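Carbonic anhydrase (Coccomyxa sp. PA, PDB 3UCJ) probably catalyses the reversible hydration of carbon dioxide to hydrogencarbonate, as a zinc-dependent beta-class carbonic anhydrase. Local coordinates at residues A139-L144 and W150-E155; R131-K136 and E155-A160; S53-F58 and G63-Q68. One frame throughout, in Å; residues are numbered along the deposited sequence.

Interaction 1. Residues A139-L144 and W150-E155; sequences AKLHGL and WDKMVE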
loop_
_atom_site.group_PDB
_atom_site.type_symbol
_atom_site.label_atom_id
_atom_site.label_comp_id
_atom_site.label_asym_id
_atom_site.label_seq_id
_atom_site.Cartn_x
_atom_site.Cartn_y
_atom_site.Cartn_z
ATOM N N ALA A 139 -20.073 -20.951 8.410
ATOM C CA ALA A 139 -21.297 -21.734 8.224
ATOM C C ALA A 139 -21.544 -22.243 6.820
ATOM O O ALA A 139 -22.199 -23.290 6.650
ATOM C CB ALA A 139 -22.515 -20.984 8.758
ATOM N N LYS A 140 -21.006 -21.556 5.782
ATOM C CA LYS A 140 -21.168 -22.041 4.418
ATOM C C LYS A 140 -20.004 -22.932 3.972
ATOM O O LYS A 140 -20.102 -23.594 2.912
ATOM C CB LYS A 140 -21.289 -20.872 3.457
ATOM C CG LYS A 140 -22.335 -19.913 3.794
ATOM C CD LYS A 140 -22.269 -18.816 2.759
ATOM C CE LYS A 140 -23.193 -17.693 3.101
ATOM N NZ LYS A 140 -24.528 -18.053 2.596
ATOM N N LEU A 141 -18.898 -22.924 4.714
ATOM C CA LEU A 141 -17.690 -23.620 4.288
ATOM C C LEU A 141 -17.377 -24.933 5.068
ATOM O O LEU A 141 -16.765 -25.923 4.537
ATOM C CB LEU A 141 -16.469 -22.639 4.397
ATOM C CG LEU A 141 -16.571 -21.515 3.305
ATOM C CD1 LEU A 141 -15.455 -20.552 3.594
ATOM C CD2 LEU A 141 -16.251 -22.093 1.991
ATOM N N HIS A 142 -17.692 -24.893 6.346
ATOM C CA HIS A 142 -17.309 -26.025 7.223
ATOM C C HIS A 142 -18.041 -27.281 6.850
ATOM O O HIS A 142 -19.179 -27.221 6.357
ATOM C CB HIS A 142 -17.481 -25.687 8.694
ATOM C CG HIS A 142 -16.364 -24.865 9.225
ATOM N ND1 HIS A 142 -16.364 -24.343 10.493
ATOM C CD2 HIS A 142 -15.203 -24.457 8.651
ATOM C CE1 HIS A 142 -15.246 -23.659 10.692
ATOM N NE2 HIS A 142 -14.527 -23.714 9.585
ATOM N N GLY A 143 -17.354 -28.415 6.987
ATOM C CA GLY A 143 -17.957 -29.667 6.590
ATOM C C GLY A 143 -18.087 -29.940 5.111
ATOM O O GLY A 143 -18.673 -30.964 4.739
ATOM N N LEU A 144 -17.599 -29.067 4.228
ATOM C CA LEU A 144 -17.710 -29.354 2.800
ATOM C C LEU A 144 -16.472 -30.155 2.411
ATOM O O LEU A 144 -15.434 -30.027 3.059
ATOM C CB LEU A 144 -17.781 -28.022 1.992
ATOM C CG LEU A 144 -19.045 -27.160 2.064
ATOM C CD1 LEU A 144 -18.983 -26.115 0.912
ATOM C CD2 LEU A 144 -20.278 -27.937 1.840
ATOM N N TRP A 150 -13.579 -25.254 -1.906
ATOM C CA TRP A 150 -12.824 -24.463 -2.830
ATOM C C TRP A 150 -13.744 -23.693 -3.749
ATOM O O TRP A 150 -13.617 -22.527 -3.907
ATOM C CB TRP A 150 -11.900 -25.356 -3.633
ATOM C CG TRP A 150 -10.832 -24.669 -4.404
ATOM C CD1 TRP A 150 -10.658 -23.336 -4.572
ATOM C CD2 TRP A 150 -9.801 -25.295 -5.153
ATOM N NE1 TRP A 150 -9.576 -23.100 -5.344
ATOM C CE2 TRP A 150 -9.028 -24.286 -5.716
ATOM C CE3 TRP A 150 -9.444 -26.617 -5.387
ATOM C CZ2 TRP A 150 -7.934 -24.548 -6.482
ATOM C CZ3 TRP A 150 -8.364 -26.867 -6.145
ATOM C CH2 TRP A 150 -7.614 -25.851 -6.688
ATOM N N ASP A 151 -14.695 -24.379 -4.340
ATOM C CA ASP A 151 -15.612 -23.761 -5.244
ATOM C C ASP A 151 -16.419 -22.689 -4.546
ATOM O O ASP A 151 -16.641 -21.630 -5.061
ATOM C CB ASP A 151 -16.539 -24.800 -5.845
ATOM C CG ASP A 151 -15.839 -25.744 -6.767
ATOM O OD1 ASP A 151 -16.415 -26.765 -7.086
ATOM O OD2 ASP A 151 -14.719 -25.502 -7.177
ATOM N N LYS A 152 -16.866 -22.994 -3.358
ATOM C CA LYS A 152 -17.632 -22.066 -2.598
ATOM C C LYS A 152 -16.804 -20.835 -2.233
ATOM O O LYS A 152 -17.287 -19.748 -2.268
ATOM C CB LYS A 152 -18.141 -22.763 -1.354
ATOM C CG LYS A 152 -19.151 -22.035 -0.589
ATOM C CD LYS A 152 -20.275 -21.643 -1.435
ATOM C CE LYS A 152 -21.512 -21.638 -0.653
ATOM N NZ LYS A 152 -22.538 -20.776 -1.194
ATOM N N MET A 153 -15.559 -21.033 -1.877
ATOM C CA MET A 153 -14.700 -19.918 -1.556
ATOM C C MET A 153 -14.572 -18.971 -2.748
ATOM O O MET A 153 -14.659 -17.792 -2.603
ATOM C CB MET A 153 -13.349 -20.406 -1.102
ATOM C CG MET A 153 -12.436 -19.323 -0.595
ATOM S SD MET A 153 -12.887 -18.685 0.984
ATOM C CE MET A 153 -13.598 -17.111 0.606
ATOM N N VAL A 154 -14.369 -19.526 -3.919
ATOM C CA VAL A 154 -14.328 -18.741 -5.140
ATOM C C VAL A 154 -15.575 -17.881 -5.292
ATOM O O VAL A 154 -15.501 -16.714 -5.507
ATOM C CB VAL A 154 -14.109 -19.640 -6.369
ATOM C CG1 VAL A 154 -14.355 -18.895 -7.617
ATOM C CG2 VAL A 154 -12.728 -20.173 -6.370
ATOM N N GLU A 155 -16.728 -18.488 -5.126
ATOM C CA GLU A 155 -17.982 -17.800 -5.234
ATOM C C GLU A 155 -18.194 -16.720 -4.188
ATOM O O GLU A 155 -18.666 -15.661 -4.488
ATOM C CB GLU A 155 -19.129 -18.802 -5.205
ATOM C CG GLU A 155 -19.148 -19.721 -6.378
ATOM C CD GLU A 155 -19.983 -20.976 -6.170
ATOM O OE1 GLU A 155 -19.879 -21.874 -6.996
ATOM O OE2 GLU A 155 -20.706 -21.054 -5.183
#
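Leu141 meets Lys152 through saturated carbon, and the flat groups of the two segments stand at the margins of the contact instead of within it. Neither ring touches across: the imidazole of His142 meets the ring of Phe222 of the second subunit, their planes at about 50°, and NE1 of Trp150 is hydrogen-bonded to the carbonyl O of Cys106.

The contact itself is carried by the stem of Lys152. Its CG stands anti to the backbone N (chi1 -169°), and bends at chi2 (54°) and chi3 take the outer chain toward Lys140. Leu141 CD2 lies 3.9 Å from both CB and CG of Lys152, while Leu144 CD1 is 4.1 Å from the same CB, a second methyl against the root of the chain. Farther out, CE of Lys152 comes 4.2 Å from CB of Lys140. The other methyl of Leu141, CD1, reaches Met153 SD at 4.1 Å. No hydrogen bond crosses. The two ammonium groups, Lys140 NZ and Lys152 NZ, are 5.1 Å apart, a spacing likely to cost some energy, the more so as Arg213 lies near Lys140.

A type II turn from Leu141 to Leu144, with Gly143 at positive phi, brings Leu144 round to the lysine that Leu141 already touches. The arrangement folds the end of helix 138-141 back on helix 146-167, while Met153 also packs on helices 107-114 and 128-135 and Leu141 on Phe222 of the second subunit.

Interaction 2. Residues R131-K136 and E155-A160; sequences REVRDK and ELNVEA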
loop_
_atom_site.group_PDB
_atom_site.type_symbol
_atom_site.label_atom_id
_atom_site.label_comp_id
_atom_site.label_asym_id
_atom_site.label_seq_id
_atom_site.Cartn_x
_atom_site.Cartn_y
_atom_site.Cartn_z
ATOM N N ARG A 131 -8.897 -14.462 3.457
ATOM C CA ARG A 131 -9.203 -14.922 4.823
ATOM C C ARG A 131 -10.364 -14.192 5.460
ATOM O O ARG A 131 -11.139 -14.799 6.223
ATOM C CB ARG A 131 -7.973 -14.926 5.725
ATOM C CG ARG A 131 -6.946 -16.010 5.362
ATOM C CD ARG A 131 -5.775 -16.095 6.342
ATOM N NE ARG A 131 -4.846 -14.973 6.193
ATOM C CZ ARG A 131 -3.739 -15.021 5.460
ATOM N NH1 ARG A 131 -3.375 -16.178 4.830
ATOM N NH2 ARG A 131 -2.957 -13.964 5.406
ATOM N N GLU A 132 -10.509 -12.886 5.200
ATOM C CA GLU A 132 -11.519 -12.121 5.851
ATOM C C GLU A 132 -12.889 -12.568 5.322
ATOM O O GLU A 132 -13.806 -12.650 6.089
ATOM C CB GLU A 132 -11.322 -10.623 5.494
ATOM C CG GLU A 132 -10.239 -9.995 6.270
ATOM C CD GLU A 132 -10.234 -8.438 5.897
ATOM O OE1 GLU A 132 -9.436 -8.030 5.033
ATOM O OE2 GLU A 132 -11.122 -7.654 6.408
ATOM N N VAL A 133 -12.995 -12.808 4.034
ATOM C CA VAL A 133 -14.213 -13.295 3.452
ATOM C C VAL A 133 -14.537 -14.677 4.012
ATOM O O VAL A 133 -15.597 -14.933 4.434
ATOM C CB VAL A 133 -14.090 -13.432 1.949
ATOM C CG1 VAL A 133 -15.323 -14.013 1.408
ATOM C CG2 VAL A 133 -13.832 -12.095 1.297
ATOM N N ARG A 134 -13.559 -15.540 3.989
ATOM C CA ARG A 134 -13.659 -16.871 4.542
ATOM C C ARG A 134 -14.176 -16.864 5.969
ATOM O O ARG A 134 -15.062 -17.581 6.299
ATOM C CB ARG A 134 -12.282 -17.509 4.483
ATOM C CG ARG A 134 -12.136 -18.872 5.096
ATOM C CD ARG A 134 -10.715 -19.167 5.399
ATOM N NE ARG A 134 -10.259 -18.523 6.594
ATOM C CZ ARG A 134 -9.056 -18.662 7.100
ATOM N NH1 ARG A 134 -8.186 -19.433 6.511
ATOM N NH2 ARG A 134 -8.730 -18.034 8.193
ATOM N N ASP A 135 -13.585 -16.034 6.792
ATOM C CA ASP A 135 -13.877 -15.972 8.193
ATOM C C ASP A 135 -15.299 -15.573 8.485
ATOM O O ASP A 135 -15.817 -15.884 9.511
ATOM C CB ASP A 135 -12.938 -15.031 8.903
ATOM C CG ASP A 135 -11.562 -15.598 9.094
ATOM O OD1 ASP A 135 -10.698 -14.860 9.492
ATOM O OD2 ASP A 135 -11.324 -16.757 8.824
ATOM N N LYS A 136 -15.921 -14.875 7.567
ATOM C CA LYS A 136 -17.287 -14.475 7.743
ATOM C C LYS A 136 -18.246 -15.531 7.245
ATOM O O LYS A 136 -19.419 -15.349 7.259
ATOM C CB LYS A 136 -17.537 -13.140 7.060
ATOM C CG LYS A 136 -16.745 -12.051 7.649
ATOM C CD LYS A 136 -17.256 -10.710 7.315
ATOM C CE LYS A 136 -16.608 -10.180 6.132
ATOM N NZ LYS A 136 -17.127 -8.886 5.810
ATOM N N GLU A 155 -16.728 -18.488 -5.126
ATOM C CA GLU A 155 -17.982 -17.800 -5.234
ATOM C C GLU A 155 -18.194 -16.720 -4.188
ATOM O O GLU A 155 -18.666 -15.661 -4.488
ATOM C CB GLU A 155 -19.129 -18.802 -5.205
ATOM C CG GLU A 155 -19.148 -19.721 -6.378
ATOM C CD GLU A 155 -19.983 -20.976 -6.170
ATOM O OE1 GLU A 155 -19.879 -21.874 -6.996
ATOM O OE2 GLU A 155 -20.706 -21.054 -5.183
ATOM N N LEU A 156 -17.872 -17.021 -2.952
ATOM C CA LEU A 156 -18.037 -16.058 -1.878
ATOM C C LEU A 156 -17.105 -14.878 -2.120
ATOM O O LEU A 156 -17.476 -13.735 -1.796
ATOM C CB LEU A 156 -17.677 -16.687 -0.519
ATOM C CG LEU A 156 -18.840 -17.623 -0.018
ATOM C CD1 LEU A 156 -18.286 -18.494 1.145
ATOM C CD2 LEU A 156 -20.100 -16.842 0.294
ATOM N N ASN A 157 -15.934 -15.199 -2.640
ATOM C CA ASN A 157 -14.942 -14.146 -2.912
ATOM C C ASN A 157 -15.505 -13.209 -4.009
ATOM O O ASN A 157 -15.509 -11.945 -3.851
ATOM C CB ASN A 157 -13.612 -14.738 -3.299
ATOM C CG ASN A 157 -12.522 -13.629 -3.417
ATOM O OD1 ASN A 157 -12.375 -12.804 -2.503
ATOM N ND2 ASN A 157 -11.864 -13.590 -4.551
ATOM N N VAL A 158 -16.016 -13.787 -5.096
ATOM C CA VAL A 158 -16.709 -12.915 -6.101
ATOM C C VAL A 158 -17.736 -11.998 -5.428
ATOM O O VAL A 158 -17.778 -10.754 -5.666
ATOM C CB VAL A 158 -17.365 -13.739 -7.263
ATOM C CG1 VAL A 158 -18.165 -12.781 -8.213
ATOM C CG2 VAL A 158 -16.278 -14.477 -8.047
ATOM N N GLU A 159 -18.664 -12.579 -4.641
ATOM C CA GLU A 159 -19.663 -11.736 -4.029
ATOM C C GLU A 159 -19.076 -10.626 -3.197
ATOM O O GLU A 159 -19.592 -9.497 -3.192
ATOM C CB GLU A 159 -20.697 -12.549 -3.163
ATOM C CG GLU A 159 -21.766 -11.522 -2.679
ATOM C CD GLU A 159 -23.035 -12.090 -2.025
ATOM O OE1 GLU A 159 -23.134 -13.349 -1.910
ATOM O OE2 GLU A 159 -23.861 -11.242 -1.581
ATOM N N ALA A 160 -18.036 -10.926 -2.402
ATOM C CA ALA A 160 -17.474 -9.902 -1.547
ATOM C C ALA A 160 -16.817 -8.821 -2.419
ATOM O O ALA A 160 -16.873 -7.652 -2.044
ATOM C CB ALA A 160 -16.373 -10.548 -0.670
#
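Val133 touches segment 155-160 with both its methyls. The tight point is CG2, which meets CB of Ala160 at 3.6 Å. The rest is looser: CG1, anti to the backbone N (chi1 176°), lies over the Leu156 backbone, 3.9 Å from its O and 4.1 Å from its CB, and OD1 of Asn157 comes only to 4.1 Å from CG2. The segment axes cross at 106°, 9.7 Å apart at closest approach, with Val133 meeting the small Ala160 near the crossing. Cutting Val133 back to an alanine would probably open a gap over Ala160 and take the methyl from beside Leu156 CB.

Away from this point several charges at the end of helix 128-135 and just after it meet the second subunit. Arg134 grips Asp135 side-on, NE and NH2 each 3.0 Å from OD2, which lies in the guanidinium plane; OD1 of that aspartate binds His219 of the second subunit. Exposed Lys136 makes a salt bridge to Glu132 of that subunit.

Buried Asn157 spends its amide on Gln161 and the carbonyl O of Gly72. The crossing, without a hydrogen bond, rests on apolar fit; directional bonds lie beside it, within segment 131-136 and to outside partners.

Interaction 3. Residues S53-F58 and G63-Q68; sequences SPAQLF and GEVFVQ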
loop_
_atom_site.group_PDB
_atom_site.type_symbol
_atom_site.label_atom_id
_atom_site.label_comp_id
_atom_site.label_asym_id
_atom_site.label_seq_id
_atom_site.Cartn_x
_atom_site.Cartn_y
_atom_site.Cartn_z
ATOM N N SER A 53 -7.966 -15.114 -19.656
ATOM C CA SER A 53 -7.687 -13.874 -20.415
ATOM C C SER A 53 -8.993 -13.171 -20.864
ATOM O O SER A 53 -9.711 -13.712 -21.726
ATOM C CB SER A 53 -6.835 -14.232 -21.616
ATOM O OG SER A 53 -6.761 -13.107 -22.462
ATOM N N PRO A 54 -9.304 -11.992 -20.299
ATOM C CA PRO A 54 -10.644 -11.472 -20.476
ATOM C C PRO A 54 -10.946 -11.143 -21.964
ATOM O O PRO A 54 -12.067 -11.450 -22.460
ATOM C CB PRO A 54 -10.652 -10.189 -19.626
ATOM C CG PRO A 54 -9.281 -9.962 -19.215
ATOM C CD PRO A 54 -8.589 -11.286 -19.216
ATOM N N ALA A 55 -9.976 -10.566 -22.686
ATOM C CA ALA A 55 -10.321 -10.205 -24.085
ATOM C C ALA A 55 -10.522 -11.444 -24.976
ATOM O O ALA A 55 -11.486 -11.498 -25.744
ATOM C CB ALA A 55 -9.328 -9.183 -24.709
ATOM N N GLN A 56 -9.648 -12.425 -24.861
ATOM C CA GLN A 56 -9.859 -13.746 -25.493
ATOM C C GLN A 56 -11.206 -14.340 -25.102
ATOM O O GLN A 56 -12.067 -14.586 -25.985
ATOM C CB GLN A 56 -8.749 -14.757 -25.143
ATOM C CG GLN A 56 -7.369 -14.237 -25.492
ATOM C CD GLN A 56 -6.412 -15.351 -25.846
ATOM O OE1 GLN A 56 -6.304 -16.388 -25.126
ATOM N NE2 GLN A 56 -5.720 -15.178 -26.982
ATOM N N LEU A 57 -11.462 -14.517 -23.800
ATOM C CA LEU A 57 -12.661 -15.293 -23.442
ATOM C C LEU A 57 -13.973 -14.613 -23.793
ATOM O O LEU A 57 -15.018 -15.288 -23.950
ATOM C CB LEU A 57 -12.649 -15.748 -21.980
ATOM C CG LEU A 57 -12.880 -14.686 -20.916
ATOM C CD1 LEU A 57 -14.302 -14.721 -20.557
ATOM C CD2 LEU A 57 -11.969 -15.018 -19.688
ATOM N N PHE A 58 -13.962 -13.298 -23.920
ATOM C CA PHE A 58 -15.143 -12.624 -24.359
ATOM C C PHE A 58 -15.089 -12.299 -25.858
ATOM O O PHE A 58 -15.978 -11.552 -26.325
ATOM C CB PHE A 58 -15.393 -11.310 -23.594
ATOM C CG PHE A 58 -15.826 -11.519 -22.162
ATOM C CD1 PHE A 58 -15.064 -10.994 -21.093
ATOM C CD2 PHE A 58 -16.979 -12.250 -21.874
ATOM C CE1 PHE A 58 -15.475 -11.205 -19.776
ATOM C CE2 PHE A 58 -17.383 -12.481 -20.535
ATOM C CZ PHE A 58 -16.614 -11.976 -19.501
ATOM N N GLY A 63 -9.413 -2.176 -27.353
ATOM C CA GLY A 63 -10.238 -0.961 -27.151
ATOM C C GLY A 63 -11.598 -1.195 -26.480
ATOM O O GLY A 63 -12.342 -0.229 -26.201
ATOM N N GLU A 64 -11.929 -2.460 -26.180
ATOM C CA GLU A 64 -13.208 -2.765 -25.548
ATOM C C GLU A 64 -13.215 -3.020 -24.037
ATOM O O GLU A 64 -14.245 -2.789 -23.378
ATOM C CB GLU A 64 -13.794 -4.010 -26.199
ATOM C CG GLU A 64 -14.086 -3.802 -27.701
ATOM C CD GLU A 64 -14.966 -4.938 -28.189
ATOM O OE1 GLU A 64 -14.574 -5.639 -29.113
ATOM O OE2 GLU A 64 -16.044 -5.161 -27.579
ATOM N N VAL A 65 -12.132 -3.541 -23.493
ATOM C CA VAL A 65 -12.115 -3.831 -22.082
ATOM C C VAL A 65 -10.791 -3.459 -21.418
ATOM O O VAL A 65 -9.765 -3.961 -21.772
ATOM C CB VAL A 65 -12.541 -5.289 -21.807
ATOM C CG1 VAL A 65 -11.615 -6.222 -22.443
ATOM C CG2 VAL A 65 -12.620 -5.568 -20.338
ATOM N N PHE A 66 -10.892 -2.543 -20.476
ATOM C CA PHE A 66 -9.815 -2.083 -19.633
ATOM C C PHE A 66 -9.667 -3.127 -18.528
ATOM O O PHE A 66 -10.636 -3.576 -18.012
ATOM C CB PHE A 66 -10.219 -0.758 -19.040
ATOM C CG PHE A 66 -9.094 0.095 -18.550
ATOM C CD1 PHE A 66 -8.579 1.095 -19.327
ATOM C CD2 PHE A 66 -8.622 -0.041 -17.288
ATOM C CE1 PHE A 66 -7.620 1.904 -18.871
ATOM C CE2 PHE A 66 -7.649 0.760 -16.833
ATOM C CZ PHE A 66 -7.141 1.742 -17.616
ATOM N N VAL A 67 -8.443 -3.476 -18.167
ATOM C CA VAL A 67 -8.200 -4.615 -17.308
ATOM C C VAL A 67 -7.289 -4.402 -16.089
ATOM O O VAL A 67 -6.227 -3.904 -16.216
ATOM C CB VAL A 67 -7.639 -5.766 -18.125
ATOM C CG1 VAL A 67 -7.238 -6.880 -17.246
ATOM C CG2 VAL A 67 -8.642 -6.223 -19.153
ATOM N N GLN A 68 -7.779 -4.791 -14.927
ATOM C CA GLN A 68 -6.981 -5.008 -13.741
ATOM C C GLN A 68 -6.928 -6.507 -13.450
ATOM O O GLN A 68 -7.935 -7.131 -13.402
ATOM C CB GLN A 68 -7.563 -4.264 -12.554
ATOM C CG GLN A 68 -7.308 -4.865 -11.204
ATOM C CD GLN A 68 -5.963 -4.525 -10.601
ATOM O OE1 GLN A 68 -5.638 -4.992 -9.556
ATOM N NE2 GLN A 68 -5.223 -3.698 -11.248
#
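Pro54 and Val67 form the closer of two apolar pairs that join the helix 54-57 to the strand beginning at Val65. The proline ring presents its CG corner to the valine fork: CG2 of Val67 is 3.8 Å away and CG1 is 4.2 Å. CG1 of Val67 stands anti to the backbone N (chi1 173°), which turns both methyls to the ring, and the two side chains are set obliquely to each other. Val65, the second large contributor, approaches one residue further along the helix, where its CG1 lies 4.4 Å from the CB of Ala55; this is a looser touch.

The helix belongs to the beta-alpha-beta unit made of strand 42-47, helix 54-57 and strand 65-70, the two strands being neighbours and parallel in the mixed sheet. Val65 and Val67 look to the helix from the same face of their strand, and Val65 also packs on Tyr42 and Tyr44 of strand 42-47. Phe66 faces the other way, onto Tyr88 and Thr89 of helix 80-92, and with Gln38 and Tyr88 it lines a pocket that holds acetazolamide.

Proline suits the first turn of a helix, where its lack of an N-H costs no bond; Pro54 O accepts from Phe58 N at 3.0 Å. Strand 65-70 is outermost in the sheet of its own chain, and Val67 makes backbone hydrogen bonds to the third subunit while its side chain packs on Arg69 of that subunit.

How the interactions relate
Apolar contact without any cross-segment hydrogen bond is common to all three interactions, yet their settings differ. Interaction 3 is wholly buried, joins helix to strand and uses short, branched or cyclic side chains. Interactions 1 and 2 are only partly buried, join helices (in interaction 1 together with the turn that follows helix 138-141), and borrow a lysine stem or border on charged residues. These two share helix 146-167 and touch: Met153 CE lies 3.6 Å from Val133 CG1, and Leu141 CD1 4.0 Å from Arg134 CG. Both face the second subunit, whereas interaction 3, on the opposite side of the chain's centre and about 24 Å from interaction 2 between centres, faces the third.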